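Local coordinates for protein Myo-inositol dehydrogenase (Corynebacterium glutamicum, PDB 3EUW) that probably oxidises myo-inositol with NAD+ as an inositol 2-dehydrogenase, working as a tetrameric member of the Gfo/Idh/MocA oxidoreductase family, at residues 143-157 with 232-246. Residues are numbered along the deposited sequence; the frame is centred on the assembly and turned at random.
Sequences IGNLEQLVIISRDPA and HCSYGYDQRLEAFGS
Ile152 lays its CD1 methyl over one face of the Arg240 guanidinium, 3.9 Å from CZ, while its CG2 sits over the centre of the Arg154 guanidinium. The two arginines come together on the Asp238 carboxylate, with Arg154 NH1 at the in-plane edge of the Arg240 guanidinium. Arg240, its chain bent at CG-CD (chi3 -75°), grips it side-on: NE meets Asp238 OD1 at 2.9 Å and NH2 meets Asp238 OD2, both in the guanidinium plane and on syn lone pairs. Arg154 NH1 reaches Asp238 OD2 at 3.2 Å, the oxygen lying 29° out of the guanidinium plane, and the Tyr235 hydroxyl donates to OD2 from above the carboxylate. Three donors on one oxygen would probably keep Asp238 ionised. Glu242 of the second subunit adds salt bridges to both arginines, and Gln148 of that subunit also meets Arg154, so this face belongs to a subunit interface.

Strands 146-154 and 238-245 are antiparallel neighbours in the large mixed sheet of the C-terminal domain. A classic beta bulge breaks their register: Glu147 N and Gln148 N both donate to Phe244 O, at 2.9 and 3.1 Å respectively. On the face away from Ile152 and the arginines, Leu149 CD1 packs 3.9 Å from Leu241 CD2, with helices 129-139 and 169-185 covering this apolar row. Beyond the strands, Asp155 OD1 approaches the Tyr237 ring edge at CE1, while OD2 forms a salt bridge with Arg231.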
ATOM      1  N   ILE A 143     -21.219   1.064   4.798  1.00 17.39           N
ATOM      2  CA  ILE A 143     -21.011   1.907   3.624  1.00 18.05           C
ATOM      3  C   ILE A 143     -22.319   2.296   2.936  1.00 17.92           C
ATOM      4  O   ILE A 143     -22.317   2.650   1.753  1.00 16.22           O
ATOM      5  CB  ILE A 143     -20.105   1.236   2.566  1.00 18.00           C
ATOM      6  CG1 ILE A 143     -20.699  -0.112   2.144  1.00 15.09           C
ATOM      7  CG2 ILE A 143     -18.704   1.081   3.106  1.00 15.38           C
ATOM      8  CD1 ILE A 143     -20.054  -0.691   0.908  1.00 13.30           C
ATOM      9  N   GLY A 144     -23.422   2.228   3.682  1.00 17.44           N
ATOM     10  CA  GLY A 144     -24.723   2.585   3.138  1.00 16.34           C
ATOM     11  C   GLY A 144     -25.322   1.508   2.262  1.00 16.63           C
ATOM     12  O   GLY A 144     -25.014   0.329   2.424  1.00 16.55           O
ATOM     13  N   ASN A 145     -26.181   1.906   1.330  1.00 16.75           N
ATOM     14  CA  ASN A 145     -26.809   0.951   0.428  1.00 18.36           C
ATOM     15  C   ASN A 145     -25.791   0.489  -0.609  1.00 17.74           C
ATOM     16  O   ASN A 145     -25.103   1.307  -1.226  1.00 17.81           O
ATOM     17  CB  ASN A 145     -27.994   1.591  -0.305  1.00 21.29           C
ATOM     18  CG  ASN A 145     -28.857   2.443   0.607  1.00 23.91           C
ATOM     19  OD1 ASN A 145     -29.329   1.984   1.648  1.00 28.99           O
ATOM     20  ND2 ASN A 145     -29.070   3.693   0.219  1.00 29.03           N
ATOM     21  N   LEU A 146     -25.700  -0.825  -0.790  1.00 17.04           N
ATOM     22  CA  LEU A 146     -24.798  -1.419  -1.762  1.00 15.67           C
ATOM     23  C   LEU A 146     -25.295  -1.058  -3.169  1.00 16.60           C
ATOM     24  O   LEU A 146     -26.467  -1.284  -3.500  1.00 16.64           O
ATOM     25  CB  LEU A 146     -24.779  -2.938  -1.576  1.00 15.07           C
ATOM     26  CG  LEU A 146     -23.913  -3.760  -2.536  1.00 13.97           C
ATOM     27  CD1 LEU A 146     -22.466  -3.321  -2.413  1.00 13.70           C
ATOM     28  CD2 LEU A 146     -24.056  -5.246  -2.219  1.00 11.99           C
ATOM     29  N   GLU A 147     -24.413  -0.493  -3.987  1.00 13.04           N
ATOM     30  CA  GLU A 147     -24.784  -0.085  -5.330  1.00 15.62           C
ATOM     31  C   GLU A 147     -24.036  -0.835  -6.434  1.00 15.34           C
ATOM     32  O   GLU A 147     -24.599  -1.118  -7.496  1.00 12.56           O
ATOM     33  CB  GLU A 147     -24.579   1.424  -5.483  1.00 11.67           C
ATOM     34  CG  GLU A 147     -25.412   2.238  -4.486  1.00 14.22           C
ATOM     35  CD  GLU A 147     -25.095   3.726  -4.513  1.00 15.17           C
ATOM     36  OE1 GLU A 147     -24.096   4.123  -5.155  1.00 14.19           O
ATOM     37  OE2 GLU A 147     -25.842   4.499  -3.881  1.00 15.40           O
ATOM     38  N   GLN A 148     -22.774  -1.162  -6.178  1.00 15.51           N
ATOM     39  CA  GLN A 148     -21.960  -1.872  -7.154  1.00 15.82           C
ATOM     40  C   GLN A 148     -21.089  -2.897  -6.449  1.00 14.95           C
ATOM     41  O   GLN A 148     -20.645  -2.673  -5.317  1.00 16.10           O
ATOM     42  CB  GLN A 148     -21.055  -0.899  -7.907  1.00 16.28           C
ATOM     43  CG  GLN A 148     -21.756   0.317  -8.430  1.00 16.13           C
ATOM     44  CD  GLN A 148     -20.851   1.187  -9.277  1.00 15.87           C
ATOM     45  OE1 GLN A 148     -19.665   1.363  -8.977  1.00 16.54           O
ATOM     46  NE2 GLN A 148     -21.412   1.752 -10.335  1.00 10.01           N
ATOM     47  N   LEU A 149     -20.839  -4.010  -7.130  1.00 13.83           N
ATOM     48  CA  LEU A 149     -20.007  -5.080  -6.598  1.00 12.81           C
ATOM     49  C   LEU A 149     -19.106  -5.489  -7.762  1.00 13.49           C
ATOM     50  O   LEU A 149     -19.584  -5.984  -8.779  1.00 15.55           O
ATOM     51  CB  LEU A 149     -20.882  -6.248  -6.138  1.00 10.19           C
ATOM     52  CG  LEU A 149     -20.186  -7.376  -5.373  1.00 13.13           C
ATOM     53  CD1 LEU A 149     -19.559  -6.844  -4.087  1.00 15.60           C
ATOM     54  CD2 LEU A 149     -21.200  -8.454  -5.050  1.00 13.07           C
ATOM     55  N   VAL A 150     -17.804  -5.259  -7.618  1.00 12.85           N
ATOM     56  CA  VAL A 150     -16.862  -5.574  -8.678  1.00 10.20           C
ATOM     57  C   VAL A 150     -15.965  -6.713  -8.253  1.00 11.30           C
ATOM     58  O   VAL A 150     -15.266  -6.629  -7.250  1.00 11.57           O
ATOM     59  CB  VAL A 150     -16.013  -4.352  -9.028  1.00  8.86           C
ATOM     60  CG1 VAL A 150     -15.088  -4.680 -10.188  1.00  9.61           C
ATOM     61  CG2 VAL A 150     -16.923  -3.177  -9.377  1.00  8.12           C
ATOM     62  N   ILE A 151     -16.004  -7.790  -9.027  1.00 10.73           N
ATOM     63  CA  ILE A 151     -15.227  -8.975  -8.716  1.00 10.58           C
ATOM     64  C   ILE A 151     -14.255  -9.293  -9.832  1.00 11.44           C
ATOM     65  O   ILE A 151     -14.620  -9.303 -11.004  1.00 13.16           O
ATOM     66  CB  ILE A 151     -16.171 -10.174  -8.480  1.00  9.58           C
ATOM     67  CG1 ILE A 151     -17.182  -9.803  -7.385  1.00  7.79           C
ATOM     68  CG2 ILE A 151     -15.372 -11.408  -8.076  1.00  9.55           C
ATOM     69  CD1 ILE A 151     -18.255 -10.861  -7.097  1.00  8.49           C
ATOM     70  N   ILE A 152     -13.003  -9.528  -9.463  1.00 12.63           N
ATOM     71  CA  ILE A 152     -11.983  -9.852 -10.446  1.00 11.48           C
ATOM     72  C   ILE A 152     -11.281 -11.122 -10.032  1.00 12.73           C
ATOM     73  O   ILE A 152     -10.527 -11.153  -9.049  1.00 12.92           O
ATOM     74  CB  ILE A 152     -10.950  -8.720 -10.589  1.00 12.89           C
ATOM     75  CG1 ILE A 152     -11.656  -7.444 -11.064  1.00 15.98           C
ATOM     76  CG2 ILE A 152      -9.845  -9.142 -11.566  1.00 11.06           C
ATOM     77  CD1 ILE A 152     -10.753  -6.224 -11.197  1.00 14.45           C
ATOM     78  N   SER A 153     -11.557 -12.177 -10.789  1.00 11.72           N
ATOM     79  CA  SER A 153     -10.972 -13.475 -10.558  1.00 10.77           C
ATOM     80  C   SER A 153     -10.213 -13.930 -11.804  1.00 11.93           C
ATOM     81  O   SER A 153     -10.759 -13.972 -12.913  1.00 12.16           O
ATOM     82  CB  SER A 153     -12.069 -14.490 -10.234  1.00 12.51           C
ATOM     83  OG  SER A 153     -12.812 -14.107  -9.087  1.00 13.80           O
ATOM     84  N   ARG A 154      -8.945 -14.254 -11.620  1.00 11.62           N
ATOM     85  CA  ARG A 154      -8.141 -14.737 -12.726  1.00 11.78           C
ATOM     86  C   ARG A 154      -7.332 -15.940 -12.268  1.00 12.77           C
ATOM     87  O   ARG A 154      -6.561 -15.859 -11.309  1.00 12.19           O
ATOM     88  CB  ARG A 154      -7.211 -13.631 -13.234  1.00 10.18           C
ATOM     89  CG  ARG A 154      -7.950 -12.407 -13.751  1.00  8.87           C
ATOM     90  CD  ARG A 154      -6.962 -11.284 -14.094  1.00 10.50           C
ATOM     91  NE  ARG A 154      -7.585 -10.185 -14.822  1.00  9.31           N
ATOM     92  CZ  ARG A 154      -7.394  -8.899 -14.552  1.00 10.43           C
ATOM     93  NH1 ARG A 154      -6.583  -8.524 -13.561  1.00  7.67           N
ATOM     94  NH2 ARG A 154      -8.030  -7.987 -15.265  1.00 10.42           N
ATOM     95  N   ASP A 155      -7.530 -17.069 -12.936  1.00 13.21           N
ATOM     96  CA  ASP A 155      -6.786 -18.261 -12.584  1.00 13.57           C
ATOM     97  C   ASP A 155      -5.361 -18.097 -13.094  1.00 15.69           C
ATOM     98  O   ASP A 155      -5.126 -17.414 -14.096  1.00 14.99           O
ATOM     99  CB  ASP A 155      -7.403 -19.505 -13.224  1.00 12.79           C
ATOM    100  CG  ASP A 155      -8.681 -19.930 -12.558  1.00 17.19           C
ATOM    101  OD1 ASP A 155      -9.092 -19.293 -11.563  1.00 20.40           O
ATOM    102  OD2 ASP A 155      -9.275 -20.920 -13.036  1.00 18.07           O
ATOM    103  N   PRO A 156      -4.393 -18.713 -12.403  1.00 15.69           N
ATOM    104  CA  PRO A 156      -2.983 -18.652 -12.783  1.00 16.59           C
ATOM    105  C   PRO A 156      -2.801 -19.182 -14.199  1.00 16.31           C
ATOM    106  O   PRO A 156      -2.091 -18.582 -15.002  1.00 16.02           O
ATOM    107  CB  PRO A 156      -2.302 -19.551 -11.748  1.00 16.63           C
ATOM    108  CG  PRO A 156      -3.148 -19.340 -10.534  1.00 20.17           C
ATOM    109  CD  PRO A 156      -4.559 -19.377 -11.097  1.00 18.06           C
ATOM    110  N   ALA A 157      -3.447 -20.308 -14.498  1.00 15.51           N
ATOM    111  CA  ALA A 157      -3.351 -20.926 -15.829  1.00 17.35           C
ATOM    112  C   ALA A 157      -4.515 -21.873 -16.107  1.00 15.75           C
ATOM    113  O   ALA A 157      -5.251 -22.244 -15.198  1.00 17.63           O
ATOM    114  CB  ALA A 157      -2.021 -21.697 -15.964  1.00 14.29           C
ATOM    115  N   HIS A 232      -5.810 -17.095 -17.166  1.00 10.47           N
ATOM    116  CA  HIS A 232      -4.388 -17.082 -16.818  1.00 12.36           C
ATOM    117  C   HIS A 232      -4.040 -15.785 -16.096  1.00 13.56           C
ATOM    118  O   HIS A 232      -4.774 -14.798 -16.191  1.00 12.37           O
ATOM    119  CB  HIS A 232      -3.459 -17.326 -18.024  1.00 12.51           C
ATOM    120  CG  HIS A 232      -3.417 -16.217 -19.028  1.00 14.15           C
ATOM    121  ND1 HIS A 232      -2.623 -16.273 -20.150  1.00 14.56           N
ATOM    122  CD2 HIS A 232      -4.055 -15.022 -19.071  1.00 12.33           C
ATOM    123  CE1 HIS A 232      -2.767 -15.155 -20.846  1.00 13.38           C
ATOM    124  NE2 HIS A 232      -3.628 -14.382 -20.212  1.00 16.09           N
ATOM    125  N   CYS A 233      -2.939 -15.795 -15.354  1.00 12.43           N
ATOM    126  CA  CYS A 233      -2.531 -14.627 -14.584  1.00 12.65           C
ATOM    127  C   CYS A 233      -1.085 -14.827 -14.163  1.00 13.69           C
ATOM    128  O   CYS A 233      -0.779 -15.709 -13.368  1.00 15.58           O
ATOM    129  CB  CYS A 233      -3.424 -14.484 -13.353  1.00 12.98           C
ATOM    130  SG  CYS A 233      -3.079 -13.047 -12.316  1.00 11.82           S
ATOM    131  N   SER A 234      -0.204 -13.985 -14.686  1.00 14.19           N
ATOM    132  CA  SER A 234       1.223 -14.113 -14.431  1.00 15.97           C
ATOM    133  C   SER A 234       1.695 -13.946 -12.992  1.00 16.23           C
ATOM    134  O   SER A 234       2.693 -14.545 -12.605  1.00 19.08           O
ATOM    135  CB  SER A 234       1.999 -13.149 -15.339  1.00 15.28           C
ATOM    136  OG  SER A 234       1.676 -11.801 -15.065  1.00 13.96           O
ATOM    137  N   TYR A 235       0.973 -13.171 -12.191  1.00 13.73           N
ATOM    138  CA  TYR A 235       1.396 -12.933 -10.817  1.00 11.60           C
ATOM    139  C   TYR A 235       0.727 -13.777  -9.733  1.00 12.19           C
ATOM    140  O   TYR A 235       0.957 -13.549  -8.549  1.00 12.00           O
ATOM    141  CB  TYR A 235       1.238 -11.449 -10.496  1.00  9.63           C
ATOM    142  CG  TYR A 235      -0.125 -10.893 -10.859  1.00 11.02           C
ATOM    143  CD1 TYR A 235      -1.216 -11.027  -9.990  1.00  9.87           C
ATOM    144  CD2 TYR A 235      -0.329 -10.250 -12.081  1.00 11.21           C
ATOM    145  CE1 TYR A 235      -2.483 -10.534 -10.334  1.00 11.30           C
ATOM    146  CE2 TYR A 235      -1.585  -9.747 -12.440  1.00 12.59           C
ATOM    147  CZ  TYR A 235      -2.657  -9.895 -11.564  1.00 12.87           C
ATOM    148  OH  TYR A 235      -3.887  -9.413 -11.938  1.00 10.15           O
ATOM    149  N   GLY A 236      -0.086 -14.752 -10.132  1.00 11.62           N
ATOM    150  CA  GLY A 236      -0.742 -15.596  -9.150  1.00 11.29           C
ATOM    151  C   GLY A 236      -2.236 -15.759  -9.341  1.00 13.06           C
ATOM    152  O   GLY A 236      -2.758 -15.563 -10.435  1.00 14.62           O
ATOM    153  N   TYR A 237      -2.920 -16.111  -8.254  1.00 14.50           N
ATOM    154  CA  TYR A 237      -4.364 -16.342  -8.243  1.00 14.11           C
ATOM    155  C   TYR A 237      -5.097 -15.061  -7.811  1.00 14.33           C
ATOM    156  O   TYR A 237      -5.341 -14.836  -6.628  1.00 13.09           O
ATOM    157  CB  TYR A 237      -4.652 -17.501  -7.283  1.00 14.10           C
ATOM    158  CG  TYR A 237      -6.074 -18.014  -7.245  1.00 15.68           C
ATOM    159  CD1 TYR A 237      -6.871 -18.025  -8.390  1.00 17.00           C
ATOM    160  CD2 TYR A 237      -6.594 -18.574  -6.078  1.00 17.96           C
ATOM    161  CE1 TYR A 237      -8.147 -18.589  -8.377  1.00 19.22           C
ATOM    162  CE2 TYR A 237      -7.870 -19.140  -6.052  1.00 17.54           C
ATOM    163  CZ  TYR A 237      -8.638 -19.145  -7.204  1.00 18.76           C
ATOM    164  OH  TYR A 237      -9.885 -19.712  -7.185  1.00 19.49           O
ATOM    165  N   ASP A 238      -5.443 -14.240  -8.797  1.00 14.48           N
ATOM    166  CA  ASP A 238      -6.097 -12.945  -8.574  1.00 11.74           C
ATOM    167  C   ASP A 238      -7.525 -13.096  -8.063  1.00 11.85           C
ATOM    168  O   ASP A 238      -8.398 -13.571  -8.780  1.00 12.21           O
ATOM    169  CB  ASP A 238      -6.072 -12.145  -9.882  1.00 12.65           C
ATOM    170  CG  ASP A 238      -6.265 -10.652  -9.669  1.00 15.41           C
ATOM    171  OD1 ASP A 238      -6.558 -10.234  -8.528  1.00 17.05           O
ATOM    172  OD2 ASP A 238      -6.130  -9.897 -10.655  1.00 17.27           O
ATOM    173  N   GLN A 239      -7.762 -12.687  -6.821  1.00 10.07           N
ATOM    174  CA  GLN A 239      -9.089 -12.803  -6.224  1.00  9.77           C
ATOM    175  C   GLN A 239      -9.453 -11.522  -5.497  1.00 10.96           C
ATOM    176  O   GLN A 239      -9.382 -11.465  -4.270  1.00 11.58           O
ATOM    177  CB  GLN A 239      -9.119 -13.960  -5.217  1.00  7.71           C
ATOM    178  CG  GLN A 239      -8.807 -15.340  -5.793  1.00 11.63           C
ATOM    179  CD  GLN A 239      -9.957 -15.916  -6.600  1.00 14.62           C
ATOM    180  OE1 GLN A 239     -10.006 -15.781  -7.823  1.00 17.79           O
ATOM    181  NE2 GLN A 239     -10.901 -16.552  -5.912  1.00 13.56           N
ATOM    182  N   ARG A 240      -9.841 -10.499  -6.247  1.00 10.16           N
ATOM    183  CA  ARG A 240     -10.197  -9.229  -5.653  1.00 11.19           C
ATOM    184  C   ARG A 240     -11.696  -9.003  -5.671  1.00 14.15           C
ATOM    185  O   ARG A 240     -12.416  -9.534  -6.528  1.00 15.65           O
ATOM    186  CB  ARG A 240      -9.481  -8.089  -6.385  1.00  9.55           C
ATOM    187  CG  ARG A 240      -7.988  -8.003  -6.090  1.00 10.34           C
ATOM    188  CD  ARG A 240      -7.328  -6.928  -6.949  1.00  8.19           C
ATOM    189  NE  ARG A 240      -7.180  -7.363  -8.332  1.00  7.93           N
ATOM    190  CZ  ARG A 240      -7.311  -6.570  -9.396  1.00 10.69           C
ATOM    191  NH1 ARG A 240      -7.615  -5.287  -9.235  1.00 10.87           N
ATOM    192  NH2 ARG A 240      -7.102  -7.051 -10.620  1.00  9.96           N
ATOM    193  N   LEU A 241     -12.163  -8.219  -4.712  1.00 14.26           N
ATOM    194  CA  LEU A 241     -13.572  -7.912  -4.613  1.00 14.85           C
ATOM    195  C   LEU A 241     -13.729  -6.504  -4.069  1.00 15.51           C
ATOM    196  O   LEU A 241     -13.049  -6.111  -3.120  1.00 15.24           O
ATOM    197  CB  LEU A 241     -14.278  -8.916  -3.699  1.00 16.55           C
ATOM    198  CG  LEU A 241     -15.794  -8.732  -3.571  1.00 18.98           C
ATOM    199  CD1 LEU A 241     -16.443 -10.054  -3.199  1.00 20.65           C
ATOM    200  CD2 LEU A 241     -16.105  -7.661  -2.547  1.00 17.90           C
ATOM    201  N   GLU A 242     -14.638  -5.756  -4.673  1.00 13.68           N
ATOM    202  CA  GLU A 242     -14.889  -4.390  -4.268  1.00 13.92           C
ATOM    203  C   GLU A 242     -16.395  -4.158  -4.140  1.00 13.76           C
ATOM    204  O   GLU A 242     -17.152  -4.458  -5.062  1.00 14.57           O
ATOM    205  CB  GLU A 242     -14.298  -3.452  -5.326  1.00 15.86           C
ATOM    206  CG  GLU A 242     -14.532  -1.979  -5.094  1.00 16.63           C
ATOM    207  CD  GLU A 242     -14.084  -1.123  -6.279  1.00 18.10           C
ATOM    208  OE1 GLU A 242     -13.029  -1.415  -6.884  1.00 19.56           O
ATOM    209  OE2 GLU A 242     -14.781  -0.150  -6.603  1.00 18.50           O
ATOM    210  N   ALA A 243     -16.819  -3.641  -2.993  1.00 10.48           N
ATOM    211  CA  ALA A 243     -18.221  -3.316  -2.756  1.00 10.98           C
ATOM    212  C   ALA A 243     -18.315  -1.790  -2.618  1.00 12.31           C
ATOM    213  O   ALA A 243     -17.687  -1.188  -1.740  1.00 12.98           O
ATOM    214  CB  ALA A 243     -18.720  -3.989  -1.486  1.00  9.15           C
ATOM    215  N   PHE A 244     -19.083  -1.163  -3.496  1.00 11.72           N
ATOM    216  CA  PHE A 244     -19.233   0.288  -3.460  1.00 13.01           C
ATOM    217  C   PHE A 244     -20.658   0.657  -3.066  1.00 14.24           C
ATOM    218  O   PHE A 244     -21.621   0.171  -3.670  1.00 12.48           O
ATOM    219  CB  PHE A 244     -18.915   0.886  -4.835  1.00 13.34           C
ATOM    220  CG  PHE A 244     -19.139   2.373  -4.917  1.00 15.14           C
ATOM    221  CD1 PHE A 244     -18.180   3.263  -4.434  1.00 15.92           C
ATOM    222  CD2 PHE A 244     -20.314   2.887  -5.454  1.00 15.63           C
ATOM    223  CE1 PHE A 244     -18.390   4.646  -4.487  1.00 16.19           C
ATOM    224  CE2 PHE A 244     -20.528   4.280  -5.508  1.00 15.98           C
ATOM    225  CZ  PHE A 244     -19.560   5.152  -5.022  1.00 14.06           C
ATOM    226  N   GLY A 245     -20.787   1.522  -2.063  1.00 13.47           N
ATOM    227  CA  GLY A 245     -22.101   1.927  -1.614  1.00 14.53           C
ATOM    228  C   GLY A 245     -22.282   3.428  -1.537  1.00 17.35           C
ATOM    229  O   GLY A 245     -21.365   4.192  -1.839  1.00 16.47           O
ATOM    230  N   SER A 246     -23.473   3.850  -1.117  1.00 17.67           N
ATOM    231  CA  SER A 246     -23.791   5.267  -1.011  1.00 18.96           C
ATOM    232  C   SER A 246     -22.904   6.026  -0.019  1.00 20.35           C
ATOM    233  O   SER A 246     -22.768   7.232  -0.130  1.00 19.63           O
ATOM    234  CB  SER A 246     -25.265   5.442  -0.630  1.00 19.91           C
ATOM    235  OG  SER A 246     -25.585   4.722   0.553  1.00 20.10           O
TER
HETATM  236  O   HOH W   1     -12.398 -12.668  -6.489  1.00 26.57           O
HETATM  237  O   HOH W   2     -10.807 -21.337  -9.644  1.00 34.59           O